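Protein tyrosine phosphatase PRL-1 (Leishmania major, PDB 3S4O) removes phosphate from phosphotyrosine in proteins and may act as a virulence factor that supports survival of the parasite inside host macrophages. Local coordinates at residues V48-R53 against G68-S73; D88-L93 against A128-E133; V21-L26 against P108-G113. All blocks are in the same frame, centred on the assembly; numbering follows the deposited sequence.

Contact 1 of 3, residues V48-R53 against G68-S73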
loop_
_atom_site.group_PDB
_atom_site.type_symbol
_atom_site.label_atom_id
_atom_site.label_comp_id
_atom_site.label_asym_id
_atom_site.label_seq_id
_atom_site.Cartn_x
_atom_site.Cartn_y
_atom_site.Cartn_z
ATOM N N VAL A 48 2.958 11.242 3.261
ATOM C CA VAL A 48 3.241 10.133 2.366
ATOM C C VAL A 48 4.672 10.169 1.844
ATOM O O VAL A 48 5.125 11.161 1.295
ATOM C CB VAL A 48 2.253 10.047 1.182
ATOM C CG1 VAL A 48 2.718 8.973 0.200
ATOM C CG2 VAL A 48 0.835 9.737 1.707
ATOM N N ARG A 49 5.353 9.044 2.001
ATOM C CA ARG A 49 6.743 8.882 1.595
ATOM C C ARG A 49 6.816 8.214 0.215
ATOM O O ARG A 49 7.614 8.593 -0.642
ATOM C CB ARG A 49 7.475 8.040 2.666
ATOM C CG ARG A 49 8.957 7.761 2.410
ATOM C CD ARG A 49 9.835 9.007 2.551
ATOM N NE ARG A 49 9.859 9.812 1.329
ATOM C CZ ARG A 49 10.604 9.552 0.250
ATOM N NH1 ARG A 49 11.437 8.512 0.214
ATOM N NH2 ARG A 49 10.529 10.358 -0.808
ATOM N N HIS A 50 5.976 7.203 0.037
ATOM C CA HIS A 50 5.970 6.362 -1.160
ATOM C C HIS A 50 4.550 6.272 -1.724
ATOM O O HIS A 50 3.598 6.092 -0.980
ATOM C CB HIS A 50 6.450 4.947 -0.818
ATOM C CG HIS A 50 7.897 4.869 -0.448
ATOM N ND1 HIS A 50 8.909 5.006 -1.377
ATOM C CD2 HIS A 50 8.504 4.673 0.747
ATOM C CE1 HIS A 50 10.080 4.915 -0.768
ATOM N NE2 HIS A 50 9.862 4.709 0.522
ATOM N N LEU A 51 4.433 6.418 -3.033
ATOM C CA LEU A 51 3.166 6.232 -3.728
ATOM C C LEU A 51 3.327 5.126 -4.744
ATOM O O LEU A 51 4.185 5.206 -5.623
ATOM C CB LEU A 51 2.698 7.509 -4.418
ATOM C CG LEU A 51 1.285 7.480 -5.035
ATOM C CD1 LEU A 51 0.189 7.183 -4.033
ATOM C CD2 LEU A 51 0.997 8.799 -5.748
ATOM N N VAL A 52 2.512 4.087 -4.593
ATOM C CA VAL A 52 2.552 2.918 -5.469
ATOM C C VAL A 52 1.299 2.899 -6.326
ATOM O O VAL A 52 0.169 2.871 -5.816
ATOM C CB VAL A 52 2.662 1.603 -4.660
ATOM C CG1 VAL A 52 2.722 0.375 -5.586
ATOM C CG2 VAL A 52 3.884 1.640 -3.761
ATOM N N ARG A 53 1.483 2.957 -7.633
ATOM C CA ARG A 53 0.336 2.787 -8.516
ATOM C C ARG A 53 0.403 1.435 -9.189
ATOM O O ARG A 53 1.399 1.087 -9.823
ATOM C CB ARG A 53 0.174 3.923 -9.525
ATOM C CG ARG A 53 1.338 4.195 -10.403
ATOM C CD ARG A 53 1.178 5.568 -11.054
ATOM N NE ARG A 53 2.131 5.753 -12.139
ATOM C CZ ARG A 53 2.023 6.662 -13.103
ATOM N NH1 ARG A 53 0.994 7.500 -13.140
ATOM N NH2 ARG A 53 2.961 6.723 -14.037
ATOM N N GLY A 68 8.783 15.517 -3.558
ATOM C CA GLY A 68 9.367 14.780 -2.452
ATOM C C GLY A 68 8.752 13.430 -2.172
ATOM O O GLY A 68 9.086 12.807 -1.169
ATOM N N ILE A 69 7.857 12.985 -3.055
ATOM C CA ILE A 69 7.222 11.677 -2.920
ATOM C C ILE A 69 7.783 10.704 -3.958
ATOM O O ILE A 69 7.804 10.995 -5.151
ATOM C CB ILE A 69 5.694 11.766 -3.057
ATOM C CG1 ILE A 69 5.096 12.559 -1.885
ATOM C CG2 ILE A 69 5.090 10.380 -3.064
ATOM C CD1 ILE A 69 3.793 13.248 -2.225
ATOM N N ASP A 70 8.258 9.553 -3.490
ATOM C CA ASP A 70 8.771 8.522 -4.386
ATOM C C ASP A 70 7.564 7.826 -5.014
ATOM O O ASP A 70 6.665 7.374 -4.298
ATOM C CB ASP A 70 9.632 7.511 -3.623
ATOM C CG ASP A 70 10.934 8.129 -3.056
ATOM O OD1 ASP A 70 11.784 7.383 -2.503
ATOM O OD2 ASP A 70 11.116 9.371 -3.148
ATOM N N VAL A 71 7.528 7.773 -6.344
ATOM C CA VAL A 71 6.443 7.102 -7.057
ATOM C C VAL A 71 6.928 5.812 -7.712
ATOM O O VAL A 71 7.991 5.765 -8.324
ATOM C CB VAL A 71 5.763 7.996 -8.114
ATOM C CG1 VAL A 71 4.576 7.265 -8.721
ATOM C CG2 VAL A 71 5.290 9.283 -7.491
ATOM N N HIS A 72 6.121 4.772 -7.562
ATOM C CA HIS A 72 6.458 3.439 -8.028
ATOM C C HIS A 72 5.323 2.947 -8.931
ATOM O O HIS A 72 4.188 2.830 -8.492
ATOM C CB HIS A 72 6.635 2.486 -6.839
ATOM C CG HIS A 72 7.608 2.958 -5.798
ATOM N ND1 HIS A 72 8.936 2.590 -5.793
ATOM C CD2 HIS A 72 7.438 3.743 -4.705
ATOM C CE1 HIS A 72 9.547 3.153 -4.762
ATOM N NE2 HIS A 72 8.659 3.859 -4.085
ATOM N N SER A 73 5.641 2.662 -10.186
ATOM C CA SER A 73 4.631 2.266 -11.180
ATOM C C SER A 73 4.758 0.783 -11.472
ATOM O O SER A 73 5.544 0.378 -12.323
ATOM C CB SER A 73 4.783 3.083 -12.476
ATOM O OG SER A 73 4.673 4.481 -12.226
#
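Leu-51 and Val-71 meet at the tight middle of this contact, where Leu-51 O lies 3.3 Å from Val-71 CA. Leu-51 N gives a nearly straight hydrogen bond to Asp-70 O at 2.7 Å, Leu-51 O takes the N-H of His-72, and Arg-53 N reaches His-72 O. On the Leu-51 face, Ile-69 lays CG2 against Leu-51 CB at 4.0 Å, and Leu-43 of helix 36-44 packs on both residues. The pairing is that of a right-handed beta-alpha-beta crossover, strand 48-53, helix 62-65 and strand 70-73, at the edge of the parallel part of the phosphatase sheet. On the other face His-50 ND1 and His-72 NE2 share a hydrogen bond of 3.0 Å; the rings meet rim to rim, their planes 45° apart, and Glu-97 holds His-50 NE2.

Toward solvent, at exposed Gly-68 and Ser-73 and partly exposed Arg-49 and Asp-70, polar side-chain bonds replace close apolar packing. Arg-49 bends at CB-CG (chi2 70°, which sets CD) and at CG-CD, and its NH2 forms a salt bridge with Asp-70 OD2 at 2.6 Å from above the carboxylate plane, with a weak bond from NH1 to OD1. Gly-68 O, 2.9 Å from Arg-49 NH2, lies in the guanidinium plane. At the far end buried Arg-53 bonds Ser-73 OG through NE (2.8 Å), and Tyr-59 meets its cation with carbonyl and ring.

Contact 2 of 3, residues D88-L93 against A128-E133; sequences DSWLKL and ALALVE
Trp-90 turns the edge of its indole, not a face, to Leu-129: CD1 of Trp-90 lies 3.5 Å from CD2 of Leu-129, and that methyl sits close to the ring plane. The two side chains pass each other antiparallel, each reaching toward the partner helix. Both begin alike, with CG anti to the backbone N. The next approach to the indole is made by Ala-130, whose CB stands 4.1 Å from Trp-90 NE1, obliquely to the ring. The N-H there is not left to the methyls, for Trp-90 NE1 is hydrogen-bonded to Leu-126 O, one turn back on the second helix.

These helices, 84-103 and 122-133, pack on the same side of the central sheet in this phosphatase domain, and the second of them starts at Arg-122, which lines the thiosulfate pocket and is inferred to bind substrate. The short segments cross at -57° with axes 11.2 Å apart, so side chains rather than backbones fill the interval.

Leu-91 lies at the other end of the contact. Its methyl CD2 comes to 3.6 Å from Glu-133 CG, the two side chains crossing at about a right angle, and to 4.3 Å from Leu-129 CD2. The glutamate therefore offers its aliphatic part to the leucine. Its chain bends at chi2 (48°), and the carboxylate has other partners: OE1 bonds the hydroxyl of Tyr-165, and OE2 forms a salt bridge with Arg-167 at the chain's C-terminus.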
loop_
_atom_site.group_PDB
_atom_site.type_symbol
_atom_site.label_atom_id
_atom_site.label_comp_id
_atom_site.label_asym_id
_atom_site.label_seq_id
_atom_site.Cartn_x
_atom_site.Cartn_y
_atom_site.Cartn_z
ATOM N N ASP A 88 7.840 -9.080 -5.235
ATOM C CA ASP A 88 9.244 -8.948 -4.835
ATOM C C ASP A 88 9.649 -7.481 -4.704
ATOM O O ASP A 88 10.392 -7.126 -3.801
ATOM C CB ASP A 88 10.166 -9.702 -5.797
ATOM C CG ASP A 88 10.061 -11.224 -5.635
ATOM O OD1 ASP A 88 9.564 -11.690 -4.575
ATOM O OD2 ASP A 88 10.468 -11.963 -6.567
ATOM N N SER A 89 9.135 -6.635 -5.593
ATOM C CA SER A 89 9.443 -5.199 -5.548
ATOM C C SER A 89 8.831 -4.547 -4.309
ATOM O O SER A 89 9.419 -3.663 -3.716
ATOM C CB SER A 89 8.937 -4.500 -6.814
ATOM O OG SER A 89 9.821 -4.698 -7.917
ATOM N N TRP A 90 7.637 -5.013 -3.952
ATOM C CA TRP A 90 6.874 -4.533 -2.798
ATOM C C TRP A 90 7.580 -4.897 -1.522
ATOM O O TRP A 90 7.803 -4.037 -0.671
ATOM C CB TRP A 90 5.469 -5.148 -2.832
ATOM C CG TRP A 90 4.459 -4.793 -1.749
ATOM C CD1 TRP A 90 3.702 -5.679 -1.040
ATOM C CD2 TRP A 90 4.013 -3.486 -1.342
ATOM N NE1 TRP A 90 2.856 -5.012 -0.189
ATOM C CE2 TRP A 90 3.031 -3.665 -0.355
ATOM C CE3 TRP A 90 4.359 -2.189 -1.705
ATOM C CZ2 TRP A 90 2.388 -2.594 0.266
ATOM C CZ3 TRP A 90 3.726 -1.122 -1.068
ATOM C CH2 TRP A 90 2.750 -1.335 -0.106
ATOM N N LEU A 91 7.968 -6.162 -1.401
ATOM C CA LEU A 91 8.689 -6.614 -0.220
ATOM C C LEU A 91 10.054 -5.928 -0.113
ATOM O O LEU A 91 10.508 -5.605 0.991
ATOM C CB LEU A 91 8.871 -8.140 -0.216
ATOM C CG LEU A 91 7.635 -9.047 -0.181
ATOM C CD1 LEU A 91 8.068 -10.518 -0.435
ATOM C CD2 LEU A 91 6.884 -8.931 1.117
ATOM N N LYS A 92 10.699 -5.695 -1.255
ATOM C CA LYS A 92 12.004 -5.016 -1.264
ATOM C C LYS A 92 11.876 -3.605 -0.679
ATOM O O LYS A 92 12.680 -3.195 0.157
ATOM C CB LYS A 92 12.603 -4.933 -2.677
ATOM C CG LYS A 92 13.942 -4.162 -2.743
ATOM C CD LYS A 92 15.080 -4.931 -2.080
ATOM C CE LYS A 92 16.420 -4.243 -2.245
ATOM N NZ LYS A 92 17.571 -5.195 -2.148
ATOM N N LEU A 93 10.856 -2.884 -1.139
ATOM C CA LEU A 93 10.550 -1.536 -0.654
ATOM C C LEU A 93 10.250 -1.532 0.854
ATOM O O LEU A 93 10.727 -0.687 1.592
ATOM C CB LEU A 93 9.350 -0.957 -1.417
ATOM C CG LEU A 93 8.729 0.355 -0.921
ATOM C CD1 LEU A 93 9.688 1.532 -1.076
ATOM C CD2 LEU A 93 7.431 0.639 -1.642
ATOM N N ALA A 128 -2.910 -6.154 2.225
ATOM C CA ALA A 128 -3.202 -7.410 2.902
ATOM C C ALA A 128 -1.921 -8.219 3.052
ATOM O O ALA A 128 -1.621 -8.754 4.110
ATOM C CB ALA A 128 -4.238 -8.198 2.125
ATOM N N LEU A 129 -1.158 -8.290 1.975
ATOM C CA LEU A 129 0.076 -9.051 1.969
ATOM C C LEU A 129 1.097 -8.506 2.958
ATOM O O LEU A 129 1.814 -9.285 3.583
ATOM C CB LEU A 129 0.697 -9.022 0.586
ATOM C CG LEU A 129 2.076 -9.699 0.534
ATOM C CD1 LEU A 129 1.949 -11.197 0.336
ATOM C CD2 LEU A 129 2.942 -9.067 -0.513
ATOM N N ALA A 130 1.195 -7.178 3.045
ATOM C CA ALA A 130 2.104 -6.533 4.002
ATOM C C ALA A 130 1.726 -6.919 5.428
ATOM O O ALA A 130 2.600 -7.192 6.254
ATOM C CB ALA A 130 2.095 -5.015 3.843
ATOM N N LEU A 131 0.423 -6.957 5.705
ATOM C CA LEU A 131 -0.084 -7.346 7.025
ATOM C C LEU A 131 0.307 -8.783 7.360
ATOM O O LEU A 131 0.640 -9.095 8.503
ATOM C CB LEU A 131 -1.614 -7.215 7.116
ATOM C CG LEU A 131 -2.234 -5.813 7.145
ATOM C CD1 LEU A 131 -3.749 -5.917 7.052
ATOM C CD2 LEU A 131 -1.862 -5.070 8.399
ATOM N N VAL A 132 0.255 -9.656 6.365
ATOM C CA VAL A 132 0.625 -11.050 6.558
ATOM C C VAL A 132 2.135 -11.187 6.752
ATOM O O VAL A 132 2.588 -11.849 7.685
ATOM C CB VAL A 132 0.194 -11.937 5.388
ATOM C CG1 VAL A 132 0.810 -13.326 5.523
ATOM C CG2 VAL A 132 -1.327 -12.032 5.328
ATOM N N GLU A 133 2.906 -10.534 5.892
ATOM C CA GLU A 133 4.361 -10.693 5.890
ATOM C C GLU A 133 5.033 -10.036 7.098
ATOM O O GLU A 133 5.915 -10.627 7.709
ATOM C CB GLU A 133 4.960 -10.138 4.589
ATOM C CG GLU A 133 6.464 -10.339 4.419
ATOM C CD GLU A 133 6.929 -11.736 4.711
ATOM O OE1 GLU A 133 6.261 -12.696 4.255
ATOM O OE2 GLU A 133 7.967 -11.856 5.410
#

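Contact 3 of 3, residues V21-L26 against P108-G113; sequences VLFHFL and PPPTIG
Two adjacent parallel strands of the central phosphatase sheet, 21-28 and 111-115, pair here, the second running on toward the predicted phosphocysteine, Cys-116. From His-24/Thr-111 to Leu-26/Gly-113 the ladder is regular: His-24 N bonds Pro-110 O at 2.8 Å, Ile-112 N returns to His-24 O, and Leu-26 N meets Ile-112 O at 3.0 Å. Phe-25, its CG anti to the carbonyl carbon (chi1 -64°), lies alongside Ile-112, with ring CD1 4.0 Å from Ile-112 CB. Phe-23 points the same way and brings its CD1 to 3.8 Å from Ile-112 CD1, while Pro-110 CG comes up near the plane of that ring at its edge.

The opposite face carries His-24, Thr-111 and Leu-26. There Thr-111 CG2 touches Leu-26 CD1 at 3.8 Å, and a water weakly links His-24 NE2 to Pro-109 O. Val-21 CG1 sits over one face of the His-24 ring, toward its rim, and 4.2 Å from Pro-109 CB. The other ring nitrogen, ND1, is hydrogen-bonded to Asp-11. Just ahead of the ladder, Leu-22 and Phe-23 form a classic beta bulge opposite Cys-12 of strand 7-13.

Helix 84-103 covers Phe-23, Pro-110 and Ile-112, helix 122-133 packs on Phe-25, and strands 7-13 and 48-53 flank the pair.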
loop_
_atom_site.group_PDB
_atom_site.type_symbol
_atom_site.label_atom_id
_atom_site.label_comp_id
_atom_site.label_asym_id
_atom_site.label_seq_id
_atom_site.Cartn_x
_atom_site.Cartn_y
_atom_site.Cartn_z
ATOM N N VAL A 21 3.535 0.750 15.490
ATOM C CA VAL A 21 3.243 0.716 14.062
ATOM C C VAL A 21 4.524 0.650 13.235
ATOM O O VAL A 21 5.425 1.487 13.408
ATOM C CB VAL A 21 2.454 1.957 13.613
ATOM C CG1 VAL A 21 2.190 1.897 12.101
ATOM C CG2 VAL A 21 1.152 2.083 14.412
ATOM N N LEU A 22 4.575 -0.333 12.330
ATOM C CA LEU A 22 5.677 -0.491 11.375
ATOM C C LEU A 22 5.502 0.417 10.161
ATOM O O LEU A 22 6.432 1.126 9.770
ATOM C CB LEU A 22 5.760 -1.932 10.867
ATOM C CG LEU A 22 6.665 -2.988 11.515
ATOM C CD1 LEU A 22 7.130 -2.604 12.897
ATOM C CD2 LEU A 22 5.950 -4.326 11.511
ATOM N N PHE A 23 4.315 0.346 9.550
ATOM C CA PHE A 23 3.935 1.177 8.398
ATOM C C PHE A 23 2.487 1.642 8.508
ATOM O O PHE A 23 1.625 0.908 9.001
ATOM C CB PHE A 23 4.012 0.408 7.067
ATOM C CG PHE A 23 5.201 -0.473 6.925
ATOM C CD1 PHE A 23 6.415 0.061 6.528
ATOM C CD2 PHE A 23 5.101 -1.855 7.136
ATOM C CE1 PHE A 23 7.523 -0.752 6.372
ATOM C CE2 PHE A 23 6.209 -2.680 6.985
ATOM C CZ PHE A 23 7.422 -2.120 6.608
ATOM N N HIS A 24 2.220 2.843 8.010
ATOM C CA HIS A 24 0.856 3.315 7.826
ATOM C C HIS A 24 0.535 3.130 6.347
ATOM O O HIS A 24 1.190 3.725 5.502
ATOM C CB HIS A 24 0.700 4.804 8.169
ATOM C CG HIS A 24 0.934 5.153 9.610
ATOM N ND1 HIS A 24 0.057 4.816 10.620
ATOM C CD2 HIS A 24 1.912 5.884 10.197
ATOM C CE1 HIS A 24 0.499 5.307 11.770
ATOM N NE2 HIS A 24 1.626 5.956 11.541
ATOM N N PHE A 25 -0.470 2.319 6.030
ATOM C CA PHE A 25 -0.911 2.187 4.638
ATOM C C PHE A 25 -2.161 2.991 4.342
ATOM O O PHE A 25 -3.138 2.957 5.096
ATOM C CB PHE A 25 -1.133 0.727 4.259
ATOM C CG PHE A 25 0.122 -0.085 4.297
ATOM C CD1 PHE A 25 1.135 0.156 3.386
ATOM C CD2 PHE A 25 0.302 -1.064 5.265
ATOM C CE1 PHE A 25 2.307 -0.567 3.419
ATOM C CE2 PHE A 25 1.472 -1.801 5.306
ATOM C CZ PHE A 25 2.482 -1.550 4.387
ATOM N N LEU A 26 -2.101 3.729 3.238
ATOM C CA LEU A 26 -3.234 4.470 2.727
ATOM C C LEU A 26 -3.689 3.847 1.429
ATOM O O LEU A 26 -2.942 3.860 0.453
ATOM C CB LEU A 26 -2.850 5.916 2.444
ATOM C CG LEU A 26 -3.033 6.963 3.523
ATOM C CD1 LEU A 26 -2.513 8.293 2.962
ATOM C CD2 LEU A 26 -4.513 7.091 3.935
ATOM N N PRO A 108 10.064 8.251 12.096
ATOM C CA PRO A 108 8.783 7.693 12.530
ATOM C C PRO A 108 8.232 6.759 11.461
ATOM O O PRO A 108 8.775 6.729 10.357
ATOM C CB PRO A 108 7.904 8.928 12.685
ATOM C CG PRO A 108 8.418 9.872 11.661
ATOM C CD PRO A 108 9.884 9.571 11.466
ATOM N N PRO A 109 7.176 6.003 11.777
ATOM C CA PRO A 109 6.607 5.064 10.807
ATOM C C PRO A 109 6.163 5.751 9.515
ATOM O O PRO A 109 5.385 6.694 9.553
ATOM C CB PRO A 109 5.412 4.464 11.556
ATOM C CG PRO A 109 5.793 4.571 13.013
ATOM C CD PRO A 109 6.575 5.841 13.122
ATOM N N PRO A 110 6.692 5.314 8.383
ATOM C CA PRO A 110 6.282 5.862 7.100
ATOM C C PRO A 110 4.841 5.565 6.725
ATOM O O PRO A 110 4.310 4.498 7.047
ATOM C CB PRO A 110 7.193 5.164 6.093
ATOM C CG PRO A 110 7.746 4.013 6.775
ATOM C CD PRO A 110 7.496 4.095 8.235
ATOM N N THR A 111 4.230 6.536 6.056
ATOM C CA THR A 111 2.969 6.351 5.386
ATOM C C THR A 111 3.277 6.011 3.935
ATOM O O THR A 111 4.102 6.660 3.278
ATOM C CB THR A 111 2.058 7.589 5.506
ATOM O OG1 THR A 111 1.798 7.849 6.890
ATOM C CG2 THR A 111 0.723 7.357 4.801
ATOM N N ILE A 112 2.640 4.949 3.462
ATOM C CA ILE A 112 2.849 4.460 2.117
ATOM C C ILE A 112 1.501 4.384 1.451
ATOM O O ILE A 112 0.597 3.724 1.946
ATOM C CB ILE A 112 3.550 3.086 2.122
ATOM C CG1 ILE A 112 4.987 3.250 2.654
ATOM C CG2 ILE A 112 3.535 2.437 0.717
ATOM C CD1 ILE A 112 5.483 2.052 3.388
ATOM N N GLY A 113 1.360 5.098 0.342
ATOM C CA GLY A 113 0.103 5.147 -0.393
ATOM C C GLY A 113 0.061 4.151 -1.530
ATOM O O GLY A 113 1.080 3.850 -2.143
HETATM O O HOH W 1 3.234 8.279 11.553
#

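Contacts 1 and 3 both belong to the sheet and are joined by backbone pairing of strand 48-53 with strand 111-115, through His-50 O to Gly-113 N and Gly-113 O to Val-52 N. Contact 3 is buried in the sheet interior and packs chiefly apolar groups beside its ladder; contact 1, at the outer strand 70-73, adds a salt bridge at its partly exposed end and further polar side-chain bonds. Contact 2 is also buried but has no hydrogen bond between its segments. It lies over the sheet: Trp-90 and Ala-130 both rest on Phe-25 of contact 3, while Trp-90 and Leu-93 reach Val-52 of contact 1, making helix 84-103 common ground for all three.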